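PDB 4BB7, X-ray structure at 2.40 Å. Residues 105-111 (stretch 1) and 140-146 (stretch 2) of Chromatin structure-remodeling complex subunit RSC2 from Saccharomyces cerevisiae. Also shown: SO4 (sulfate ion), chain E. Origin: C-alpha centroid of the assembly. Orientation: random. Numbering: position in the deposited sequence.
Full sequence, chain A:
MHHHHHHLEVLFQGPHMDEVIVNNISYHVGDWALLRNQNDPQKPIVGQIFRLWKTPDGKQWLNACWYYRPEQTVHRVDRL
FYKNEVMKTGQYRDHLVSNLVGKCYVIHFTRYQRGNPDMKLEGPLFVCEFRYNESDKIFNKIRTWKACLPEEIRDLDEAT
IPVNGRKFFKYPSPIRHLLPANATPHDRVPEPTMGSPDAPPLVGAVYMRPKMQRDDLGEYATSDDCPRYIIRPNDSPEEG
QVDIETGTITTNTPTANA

Stretch 1 105-111: YVIHFTR
Stretch 2 140-146: NKIRTWK

Stretch 1 is a strand through His108 that turns into a helix at Phe109. Stretch 2 leaves a strand at Lys141, loops through Ile142 (phi/psi -94/120) to Thr144, and enters a 3-10 segment at Trp145 (-62/-33). The residue pairing runs in opposite order along the two stretches: the CA atoms of His108 and Trp145 lie 7.1 Å apart, those of Thr110 and Arg143 8.4 Å.

Tyr105 (chi1 t) accepts a 3.0 Å hydrogen bond at OH from Arg111 NH1. Val106 (-108/123, chi1 t) sets CG1 4.3 Å from CH2 of Trp145, an apolar contact. Ile107 points away.

His108 (-81/126, chi1 t, chi2 -139°) is the centre of the contact and the N-cap residue. Its NE2 donates to Ile142 O, at the ring edge, at 3.0 Å and 143°, which links the ring to the loop. Its ring and the five-membered ring of Trp145 (chi1 t, chi2 -115°) are near parallel, planes at 9°, but slid apart with centroids 4.6 Å apart, so they barely overlap. Each CB therefore covers the partner's ring: His108 CB lies 3.6 Å from the Trp145 five-membered ring centroid, Trp145 CB 3.8 Å from the His108 ring centroid.

Phe109 (-46/-48, chi1 t) meets Lys141 (-61/137, chi1 to chi3 t, chi4 p; CB sideways, its end nearer) at its ring edge, CD2 to NZ 4.1 Å. Thr110 (chi1 m) places OG1 4.2 Å from Lys141 NZ, too far for a hydrogen bond.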

# COMPACT_ATOMS: atom_id res chain seq x y z
N TYR A 105 22.33 -8.31 7.27
CA TYR A 105 23.09 -7.13 6.90
C TYR A 105 23.53 -7.17 5.44
O TYR A 105 24.11 -8.16 4.99
CB TYR A 105 24.30 -6.96 7.81
CG TYR A 105 24.92 -5.58 7.74
CD1 TYR A 105 24.40 -4.53 8.47
CD2 TYR A 105 26.02 -5.33 6.93
CE1 TYR A 105 24.95 -3.26 8.40
CE2 TYR A 105 26.58 -4.07 6.86
CZ TYR A 105 26.04 -3.04 7.60
OH TYR A 105 26.60 -1.79 7.54
N VAL A 106 23.24 -6.11 4.70
CA VAL A 106 23.70 -5.97 3.33
C VAL A 106 24.80 -4.91 3.25
O VAL A 106 24.59 -3.76 3.66
CB VAL A 106 22.55 -5.58 2.37
CG1 VAL A 106 23.08 -5.33 0.97
CG2 VAL A 106 21.48 -6.67 2.36
N ILE A 107 25.96 -5.30 2.74
CA ILE A 107 27.09 -4.38 2.61
C ILE A 107 27.34 -3.99 1.15
O ILE A 107 27.07 -4.76 0.23
CB ILE A 107 28.38 -4.96 3.23
CG1 ILE A 107 29.45 -3.87 3.39
CG2 ILE A 107 28.91 -6.11 2.40
CD1 ILE A 107 30.71 -4.36 4.07
N HIS A 108 27.85 -2.77 0.95
CA HIS A 108 28.15 -2.27 -0.39
C HIS A 108 29.48 -2.82 -0.90
O HIS A 108 30.51 -2.68 -0.24
CB HIS A 108 28.17 -0.75 -0.38
CG HIS A 108 28.32 -0.14 -1.74
ND1 HIS A 108 29.13 0.95 -1.99
CD2 HIS A 108 27.76 -0.48 -2.93
CE1 HIS A 108 29.06 1.26 -3.27
NE2 HIS A 108 28.24 0.41 -3.87
N PHE A 109 29.46 -3.43 -2.08
CA PHE A 109 30.66 -4.09 -2.61
C PHE A 109 31.93 -3.26 -2.49
O PHE A 109 32.96 -3.75 -2.05
CB PHE A 109 30.46 -4.50 -4.07
CG PHE A 109 31.70 -5.07 -4.70
CD1 PHE A 109 32.22 -6.28 -4.28
CD2 PHE A 109 32.36 -4.39 -5.72
CE1 PHE A 109 33.36 -6.81 -4.86
CE2 PHE A 109 33.50 -4.91 -6.30
CZ PHE A 109 34.01 -6.12 -5.87
N THR A 110 31.85 -2.00 -2.89
CA THR A 110 33.04 -1.14 -2.88
C THR A 110 33.63 -1.04 -1.46
O THR A 110 34.84 -0.96 -1.29
CB THR A 110 32.74 0.26 -3.44
OG1 THR A 110 31.98 0.14 -4.65
CG2 THR A 110 34.03 1.00 -3.72
N ARG A 111 32.75 -1.05 -0.46
CA ARG A 111 33.17 -1.02 0.94
C ARG A 111 33.74 -2.37 1.41
O ARG A 111 34.86 -2.43 1.93
CB ARG A 111 32.00 -0.59 1.83
CG ARG A 111 32.25 -0.71 3.32
CD ARG A 111 31.03 -0.25 4.10
NE ARG A 111 31.17 -0.45 5.54
CZ ARG A 111 30.17 -0.74 6.36
NH1 ARG A 111 28.93 -0.86 5.89
NH2 ARG A 111 30.40 -0.92 7.66
N ASN A 140 22.97 -2.40 -13.14
CA ASN A 140 23.77 -1.17 -13.10
C ASN A 140 24.57 -1.06 -11.81
O ASN A 140 24.01 -1.12 -10.72
CB ASN A 140 22.88 0.06 -13.26
CG ASN A 140 22.29 0.18 -14.66
OD1 ASN A 140 21.08 0.20 -14.83
ND2 ASN A 140 23.17 0.27 -15.66
N LYS A 141 25.88 -0.89 -11.94
CA LYS A 141 26.74 -0.76 -10.77
C LYS A 141 26.36 0.47 -9.95
O LYS A 141 26.10 1.54 -10.51
CB LYS A 141 28.21 -0.66 -11.18
CG LYS A 141 29.16 -0.53 -10.00
CD LYS A 141 30.60 -0.33 -10.46
CE LYS A 141 31.55 -0.24 -9.27
NZ LYS A 141 31.63 -1.52 -8.51
N ILE A 142 26.32 0.31 -8.64
CA ILE A 142 25.94 1.41 -7.75
C ILE A 142 27.16 2.18 -7.26
O ILE A 142 28.04 1.62 -6.61
CB ILE A 142 25.10 0.91 -6.56
CG1 ILE A 142 24.07 -0.12 -7.03
CG2 ILE A 142 24.42 2.08 -5.85
CD1 ILE A 142 23.24 -0.72 -5.91
N ARG A 143 27.19 3.47 -7.57
CA ARG A 143 28.29 4.34 -7.17
C ARG A 143 27.89 5.22 -5.98
O ARG A 143 28.74 5.62 -5.18
CB ARG A 143 28.73 5.22 -8.34
CG ARG A 143 28.98 4.47 -9.64
CD ARG A 143 30.14 3.50 -9.53
NE ARG A 143 30.57 3.01 -10.84
CZ ARG A 143 31.60 3.50 -11.52
NH1 ARG A 143 32.33 4.49 -11.02
NH2 ARG A 143 31.92 2.98 -12.70
N THR A 144 26.61 5.54 -5.89
CA THR A 144 26.10 6.41 -4.83
C THR A 144 25.23 5.61 -3.86
O THR A 144 24.00 5.69 -3.91
CB THR A 144 25.28 7.58 -5.41
OG1 THR A 144 26.02 8.20 -6.47
CG2 THR A 144 24.98 8.61 -4.34
N TRP A 145 25.88 4.84 -2.99
CA TRP A 145 25.19 3.90 -2.11
C TRP A 145 24.23 4.58 -1.14
O TRP A 145 23.19 4.01 -0.79
CB TRP A 145 26.23 3.07 -1.34
CG TRP A 145 25.64 2.05 -0.41
CD1 TRP A 145 25.74 2.03 0.95
CD2 TRP A 145 24.88 0.90 -0.77
NE1 TRP A 145 25.09 0.93 1.46
CE2 TRP A 145 24.55 0.22 0.42
CE3 TRP A 145 24.44 0.37 -1.99
CZ2 TRP A 145 23.80 -0.96 0.43
CZ3 TRP A 145 23.70 -0.80 -1.98
CH2 TRP A 145 23.39 -1.45 -0.77
N LYS A 146 24.57 5.79 -0.72
CA LYS A 146 23.73 6.52 0.23
C LYS A 146 22.37 6.84 -0.38
O LYS A 146 21.37 6.93 0.33
CB LYS A 146 24.43 7.80 0.70
CG LYS A 146 24.65 8.84 -0.40
S SO4 E . 24.98 5.81 -9.35
O1 SO4 E . 25.63 5.38 -10.58
O2 SO4 E . 25.13 4.78 -8.32
O3 SO4 E . 25.61 7.05 -8.88
O4 SO4 E . 23.56 6.05 -9.60